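Local coordinates for serine-rich Repeat Adhesion Glycoprotein (Srr1) (Streptococcus agalactiae, PDB 4MBO) that binds fibrinogen as a bacterial glycoprotein, and so probably serves as a surface adhesin that attaches the bacterium to its host, at residues A[13-18]-A[48-52]; A[187-191]-A[296-300]; A[258-262]-A[271-275]. All blocks are in the same frame, centred on the assembly; numbering follows the deposited sequence.

Contact 1 of 3, residues A[13-18]-A[48-52]; sequences VSSELQ and AFSIA
L17 lies at the apolar centre. In the m,t rotamer (chi1 -56°, chi2 -178°), it sets CD1 3.9 Å from the centroid of the F49 ring and 5° off its normal, a CH-pi contact over the face. L17 CD2 reaches F49 CE1 at 3.4 Å and I51 CD1 at 3.5 Å, and V13 CG2 meets the same I51 CD1 at 3.4 Å. The F49 ring (chi1 60°, chi2 87°) offers a broad flat face to the leucine, while I51 (t,t) extends its CD1 to both V13 and L17. This cluster belongs to the interior of an Ig-like beta sandwich: W106 and L145 of the facing sheet also pack on it. V13 to E16 form a type I beta turn, E16 N hydrogen-bonded to V13 O at 2.9 Å across S14 (-57/-32) and S15 (-75/-10). The chain then extends, L17 at -66/144 and Q18 at -118/159. Q18 and S50 form an antiparallel hydrogen-bonded pair, CA atoms 5.1 Å apart, with Q18 N to S50 O at 2.8 Å and S50 N to Q18 O at 2.9 Å. The Q18 side chain (m,m) folds back, its NE2 giving a weak 3.3 Å bond to E16 O. Apolar side chains thus face the sandwich interior, while Q18 and S50 lie on the other face, so the N-terminal loop is joined to strand 43-51 by both backbone pairing and burial.

Contact 2 of 3, residues A[187-191]-A[296-300]; sequences ETYIT and VLYST
Strands 187-191 and 296-300 run in nearly the same direction, their axes 8.4 Å apart at closest approach with a signed crossing angle of -24°. That spacing is too wide for backbone pairing; it is the face-to-face packing of two sheets, as in a beta sandwich, and the side chains do the joining. Both backbones are extended. The nearest CA atoms pair Y189 with L297 at 8.2 Å and T191 with S299 at 6.7 Å. E187, Y189 and T191 point their CA-to-CB bonds toward L297 and S299, whereas I190 and Y298 point away. Y189 takes chi1 175° (t) and chi2 70°, so that its ring spans the gap and offers a face to L297. L297 (chi1 -72°, chi2 158°) places CB 3.9 Å from the ring centroid, 17° off the normal, a CH-pi contact, and brings CD1 within 3.7 Å of Y189 CG. The phenol suits this place because its far end is polar: Y189 OH hydrogen-bonds S299 OG at 2.7 Å, and also S175 OG. S299 and T191, both in the m rotamer, turn their hydroxyls to each other, with S299 OG 2.6 Å from T191 OG1; small hydroxyl side chains fit this close, buried spot. E187 (chi1 70°, chi2 -172°) lays OE1 3.5 Å from L297 CD1 while its OE2 accepts from Q293 N. Facing away from the contact, I190 packs against V285 and L287 of the adjacent strand 283-290, and Y298 touches S313 and makes a cation-pi contact with K311 of strand 309-316; Y189 is backbone-paired with V288.

Contact 3 of 3, residues A[258-262]-A[271-275]; sequences SQYSY and IDWKT
An Asx turn within 271-275 shapes one side of this contact: D272 OD1 accepts from K274 N at 2.8 Å, and W273 (-77/-5) and K274 (66/25, left-handed) bend the chain. Y262 and I271 have the nearest CA atoms, 4.7 Å apart, and the end-to-end directions of 259-262 and 271-274 differ by 135°. Y260 lays its ring (chi1 -61°, chi2 -78°) against the bend. W273 (chi1 -63°, chi2 115°) directs the edge of its six-membered ring at the Y260 face, a T-shaped pair with centroids 5.1 Å apart and planes at 63°. Y260 CB also lies 4.1 Å from I271 CG2. These apolar groups lie between the two sheets of the domain: from the opposing sheet, I232 packs on Y260, I271 and W273, and the Y284 ring stacks on W273 and meets Y260 edge-to-face, while W273 NE1 is hydrogen-bonded to T211 OG1. Water carries the polar links. Water 2 joins Y260 OH (2.7 Å) to W273 O (2.8 Å), and water 4 joins S261 O and D272 O (2.8 Å each) to K274 NZ (2.7 Å). The long lysine also gives NZ to water 1 at 2.5 Å, which hydrogen-bonds Q259 O and S261 OG at 3.0 Å each.

Overall arrangement
From the N terminus, contact 1 comes first: it closes a loop of 29 residues and brings the opening segment onto strand 43-51 of the Ig-like domain. It is complete before contact 2 opens, and the two lie on opposite sides of the chain's centre, their centres about 46 Å apart. Contact 2 closes a far longer loop of 104 residues, joining strand 186-202 to strand 295-302 across two sheets of the adhesin region. Contact 3, nested inside that loop and spanning only eight residues, joins the loop leading into strand 262-264 to the chain at strand 269-272, two neighbours in the five-stranded sheet that also holds 295-302; its centre is about 17 Å from that of contact 2.

Contact 1 of 3, residues A[13-18]-A[48-52]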
# COMPACT_ATOMS: atom_id res chain seq x y z
N VAL A 13 -27.48 11.91 9.85
CA VAL A 13 -28.19 12.94 9.07
C VAL A 13 -27.95 12.89 7.53
O VAL A 13 -28.36 13.82 6.82
CB VAL A 13 -27.83 14.36 9.61
CG1 VAL A 13 -26.35 14.74 9.42
CG2 VAL A 13 -28.73 15.41 8.98
N SER A 14 -27.36 11.80 7.02
CA SER A 14 -27.07 11.68 5.59
C SER A 14 -28.31 11.84 4.72
O SER A 14 -28.21 12.29 3.56
CB SER A 14 -26.47 10.31 5.25
OG SER A 14 -25.25 10.03 5.92
N SER A 15 -29.46 11.41 5.26
CA SER A 15 -30.73 11.49 4.52
C SER A 15 -31.32 12.91 4.43
O SER A 15 -32.29 13.11 3.66
CB SER A 15 -31.77 10.52 5.12
OG SER A 15 -32.13 10.90 6.43
N GLU A 16 -30.76 13.87 5.17
CA GLU A 16 -31.25 15.29 5.22
C GLU A 16 -30.36 16.28 4.44
O GLU A 16 -30.63 17.50 4.36
CB GLU A 16 -31.32 15.75 6.67
CG GLU A 16 -31.91 17.14 6.88
CD GLU A 16 -32.00 17.55 8.35
OE1 GLU A 16 -31.54 16.79 9.23
OE2 GLU A 16 -32.54 18.65 8.61
N LEU A 17 -29.25 15.78 3.93
CA LEU A 17 -28.34 16.61 3.17
C LEU A 17 -29.03 17.04 1.89
O LEU A 17 -29.77 16.26 1.32
CB LEU A 17 -27.07 15.81 2.86
CG LEU A 17 -26.35 15.22 4.06
CD1 LEU A 17 -25.10 14.49 3.64
CD2 LEU A 17 -26.00 16.29 5.07
N GLN A 18 -28.77 18.27 1.44
CA GLN A 18 -29.36 18.80 0.22
C GLN A 18 -28.30 19.15 -0.81
O GLN A 18 -27.14 19.34 -0.47
CB GLN A 18 -30.14 20.09 0.56
CG GLN A 18 -31.23 19.93 1.61
CD GLN A 18 -32.39 19.10 1.13
OE1 GLN A 18 -32.88 19.29 0.01
NE2 GLN A 18 -32.85 18.18 1.97
N ALA A 48 -20.00 17.30 -2.13
CA ALA A 48 -20.43 18.56 -1.58
C ALA A 48 -21.92 18.47 -1.30
O ALA A 48 -22.63 17.66 -1.91
CB ALA A 48 -20.15 19.68 -2.57
N PHE A 49 -22.38 19.32 -0.40
CA PHE A 49 -23.80 19.42 -0.06
C PHE A 49 -24.04 20.65 0.82
O PHE A 49 -23.09 21.33 1.23
CB PHE A 49 -24.28 18.15 0.71
CG PHE A 49 -23.56 17.91 1.99
CD1 PHE A 49 -23.97 18.49 3.19
CD2 PHE A 49 -22.44 17.07 2.02
CE1 PHE A 49 -23.29 18.27 4.37
CE2 PHE A 49 -21.75 16.86 3.20
CZ PHE A 49 -22.18 17.45 4.38
N SER A 50 -25.32 20.94 1.05
CA SER A 50 -25.75 21.93 2.00
C SER A 50 -26.62 21.25 3.05
O SER A 50 -27.26 20.22 2.78
CB SER A 50 -26.59 23.01 1.32
OG SER A 50 -25.79 23.77 0.46
N ILE A 51 -26.68 21.85 4.24
CA ILE A 51 -27.55 21.34 5.31
C ILE A 51 -28.00 22.55 6.15
O ILE A 51 -27.18 23.41 6.53
CB ILE A 51 -26.87 20.20 6.12
CG1 ILE A 51 -27.87 19.60 7.10
CG2 ILE A 51 -25.61 20.67 6.86
CD1 ILE A 51 -27.44 18.25 7.64
N ALA A 52 -29.30 22.66 6.39
CA ALA A 52 -29.84 23.83 7.12
C ALA A 52 -29.28 23.99 8.53
O ALA A 52 -28.91 25.09 8.95
CB ALA A 52 -31.36 23.74 7.17

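Contact 2 of 3, residues A[187-191]-A[296-300]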
# COMPACT_ATOMS: atom_id res chain seq x y z
N GLU A 187 8.54 2.43 8.26
CA GLU A 187 8.20 1.95 6.94
C GLU A 187 8.51 0.47 6.88
O GLU A 187 9.44 -0.02 7.55
CB GLU A 187 8.92 2.69 5.81
CG GLU A 187 10.38 2.45 5.69
CD GLU A 187 11.09 3.35 4.67
OE1 GLU A 187 11.78 2.82 3.75
OE2 GLU A 187 11.01 4.57 4.81
N THR A 188 7.71 -0.23 6.09
CA THR A 188 7.91 -1.65 5.89
C THR A 188 8.24 -1.88 4.43
O THR A 188 7.47 -1.56 3.53
CB THR A 188 6.67 -2.48 6.28
OG1 THR A 188 6.30 -2.21 7.65
CG2 THR A 188 6.93 -3.96 6.10
N TYR A 189 9.41 -2.48 4.22
CA TYR A 189 9.97 -2.77 2.93
C TYR A 189 10.03 -4.27 2.80
O TYR A 189 10.77 -4.95 3.54
CB TYR A 189 11.40 -2.14 2.85
CG TYR A 189 12.15 -2.47 1.58
CD1 TYR A 189 11.77 -1.94 0.36
CD2 TYR A 189 13.27 -3.29 1.60
CE1 TYR A 189 12.47 -2.21 -0.81
CE2 TYR A 189 13.97 -3.56 0.44
CZ TYR A 189 13.58 -3.02 -0.76
OH TYR A 189 14.26 -3.30 -1.95
N ILE A 190 9.31 -4.79 1.83
CA ILE A 190 9.21 -6.22 1.64
C ILE A 190 9.86 -6.67 0.34
O ILE A 190 9.71 -6.02 -0.71
CB ILE A 190 7.75 -6.68 1.69
CG1 ILE A 190 7.17 -6.33 3.04
CG2 ILE A 190 7.67 -8.19 1.46
CD1 ILE A 190 5.78 -6.87 3.29
N THR A 191 10.62 -7.76 0.42
CA THR A 191 11.30 -8.35 -0.69
C THR A 191 10.77 -9.74 -0.97
O THR A 191 10.69 -10.57 -0.04
CB THR A 191 12.82 -8.44 -0.41
OG1 THR A 191 13.35 -7.11 -0.20
CG2 THR A 191 13.53 -9.02 -1.60
N VAL A 296 16.12 5.49 -1.60
CA VAL A 296 15.71 4.40 -2.44
C VAL A 296 16.38 3.13 -1.93
O VAL A 296 17.58 3.04 -1.87
CB VAL A 296 16.16 4.62 -3.88
CG1 VAL A 296 15.68 3.48 -4.77
CG2 VAL A 296 15.67 5.98 -4.41
N LEU A 297 15.57 2.13 -1.59
CA LEU A 297 16.13 0.86 -1.16
C LEU A 297 16.14 -0.07 -2.35
O LEU A 297 15.34 0.07 -3.27
CB LEU A 297 15.23 0.25 -0.10
CG LEU A 297 15.28 0.96 1.27
CD1 LEU A 297 13.99 0.65 2.06
CD2 LEU A 297 16.55 0.56 2.01
N TYR A 298 17.03 -1.05 -2.30
CA TYR A 298 17.07 -2.08 -3.32
C TYR A 298 17.26 -3.42 -2.67
O TYR A 298 17.69 -3.54 -1.50
CB TYR A 298 18.20 -1.89 -4.31
CG TYR A 298 19.60 -2.06 -3.72
CD1 TYR A 298 20.16 -3.31 -3.59
CD2 TYR A 298 20.36 -0.96 -3.33
CE1 TYR A 298 21.43 -3.50 -3.06
CE2 TYR A 298 21.65 -1.12 -2.81
CZ TYR A 298 22.19 -2.39 -2.68
OH TYR A 298 23.46 -2.60 -2.14
N SER A 299 16.88 -4.45 -3.42
CA SER A 299 17.07 -5.86 -3.02
C SER A 299 17.60 -6.65 -4.18
O SER A 299 17.28 -6.38 -5.34
CB SER A 299 15.73 -6.50 -2.62
OG SER A 299 15.15 -5.81 -1.54
N THR A 300 18.37 -7.69 -3.87
CA THR A 300 18.89 -8.54 -4.92
C THR A 300 18.66 -10.02 -4.65
O THR A 300 18.34 -10.42 -3.55
CB THR A 300 20.43 -8.43 -5.05
OG1 THR A 300 21.07 -9.10 -3.95
CG2 THR A 300 20.91 -7.00 -5.15

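Contact 3 of 3, residues A[258-262]-A[271-275]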
# COMPACT_ATOMS: atom_id res chain seq x y z
N SER A 258 14.94 -18.01 11.73
CA SER A 258 16.04 -18.59 12.50
C SER A 258 17.03 -19.42 11.68
O SER A 258 18.14 -19.71 12.14
CB SER A 258 15.53 -19.42 13.67
OG SER A 258 14.87 -20.60 13.21
N GLN A 259 16.61 -19.83 10.50
CA GLN A 259 17.43 -20.63 9.64
C GLN A 259 18.44 -19.82 8.82
O GLN A 259 19.55 -20.32 8.53
CB GLN A 259 16.52 -21.40 8.70
CG GLN A 259 17.23 -22.31 7.72
CD GLN A 259 16.26 -23.04 6.81
OE1 GLN A 259 15.04 -22.83 6.87
NE2 GLN A 259 16.79 -23.88 5.95
N TYR A 260 18.07 -18.60 8.48
CA TYR A 260 18.88 -17.78 7.57
C TYR A 260 19.37 -16.53 8.25
O TYR A 260 18.77 -15.46 8.10
CB TYR A 260 18.08 -17.43 6.32
CG TYR A 260 17.67 -18.65 5.56
CD1 TYR A 260 18.58 -19.30 4.75
CD2 TYR A 260 16.38 -19.15 5.64
CE1 TYR A 260 18.23 -20.44 4.07
CE2 TYR A 260 16.02 -20.27 4.95
CZ TYR A 260 16.93 -20.89 4.15
OH TYR A 260 16.58 -22.04 3.50
N SER A 261 20.45 -16.68 8.97
CA SER A 261 21.07 -15.54 9.62
C SER A 261 21.54 -14.52 8.57
O SER A 261 21.75 -14.85 7.39
CB SER A 261 22.23 -16.00 10.48
OG SER A 261 23.28 -16.61 9.74
N TYR A 262 21.73 -13.30 9.02
CA TYR A 262 22.14 -12.26 8.12
C TYR A 262 23.16 -11.37 8.77
O TYR A 262 23.27 -11.32 10.00
CB TYR A 262 20.92 -11.46 7.66
CG TYR A 262 20.21 -10.67 8.76
CD1 TYR A 262 20.63 -9.40 9.13
CD2 TYR A 262 19.11 -11.22 9.45
CE1 TYR A 262 20.00 -8.69 10.17
CE2 TYR A 262 18.48 -10.52 10.48
CZ TYR A 262 18.92 -9.26 10.84
OH TYR A 262 18.33 -8.51 11.83
N ILE A 271 21.89 -11.72 3.27
CA ILE A 271 21.33 -13.02 3.59
C ILE A 271 21.90 -14.07 2.67
O ILE A 271 21.69 -14.00 1.46
CB ILE A 271 19.79 -13.03 3.42
CG1 ILE A 271 19.17 -11.99 4.34
CG2 ILE A 271 19.24 -14.40 3.76
CD1 ILE A 271 17.75 -11.58 3.95
N ASP A 272 22.58 -15.07 3.24
CA ASP A 272 23.11 -16.22 2.49
C ASP A 272 22.00 -17.29 2.47
O ASP A 272 21.55 -17.74 3.53
CB ASP A 272 24.31 -16.77 3.27
CG ASP A 272 25.01 -17.94 2.61
OD1 ASP A 272 24.55 -18.51 1.59
OD2 ASP A 272 26.08 -18.34 3.19
N TRP A 273 21.54 -17.65 1.28
CA TRP A 273 20.50 -18.68 1.16
C TRP A 273 21.03 -20.10 1.34
O TRP A 273 20.26 -21.06 1.32
CB TRP A 273 19.69 -18.51 -0.12
CG TRP A 273 18.95 -17.21 -0.15
CD1 TRP A 273 19.16 -16.19 -1.02
CD2 TRP A 273 17.85 -16.81 0.70
NE1 TRP A 273 18.27 -15.17 -0.78
CE2 TRP A 273 17.50 -15.51 0.31
CE3 TRP A 273 17.19 -17.40 1.78
CZ2 TRP A 273 16.47 -14.79 0.94
CZ3 TRP A 273 16.17 -16.67 2.42
CH2 TRP A 273 15.83 -15.40 1.99
N LYS A 274 22.34 -20.22 1.47
CA LYS A 274 22.99 -21.50 1.84
C LYS A 274 22.85 -22.58 0.78
O LYS A 274 22.95 -23.80 1.10
CB LYS A 274 22.46 -22.04 3.16
CG LYS A 274 22.49 -21.07 4.31
CD LYS A 274 22.04 -21.78 5.57
CE LYS A 274 21.71 -20.82 6.69
NZ LYS A 274 22.80 -19.89 7.08
N THR A 275 22.67 -22.16 -0.46
CA THR A 275 22.54 -23.05 -1.61
C THR A 275 22.76 -22.29 -2.87
O THR A 275 22.64 -21.07 -2.89
CB THR A 275 21.14 -23.72 -1.67
OG1 THR A 275 21.09 -24.64 -2.78
CG2 THR A 275 20.04 -22.68 -1.79
O HOH W 1 22.26 -19.45 9.44
O HOH W 2 17.73 -22.15 1.05
O HOH W 3 24.30 -13.88 5.53
O HOH W 4 22.15 -17.39 6.21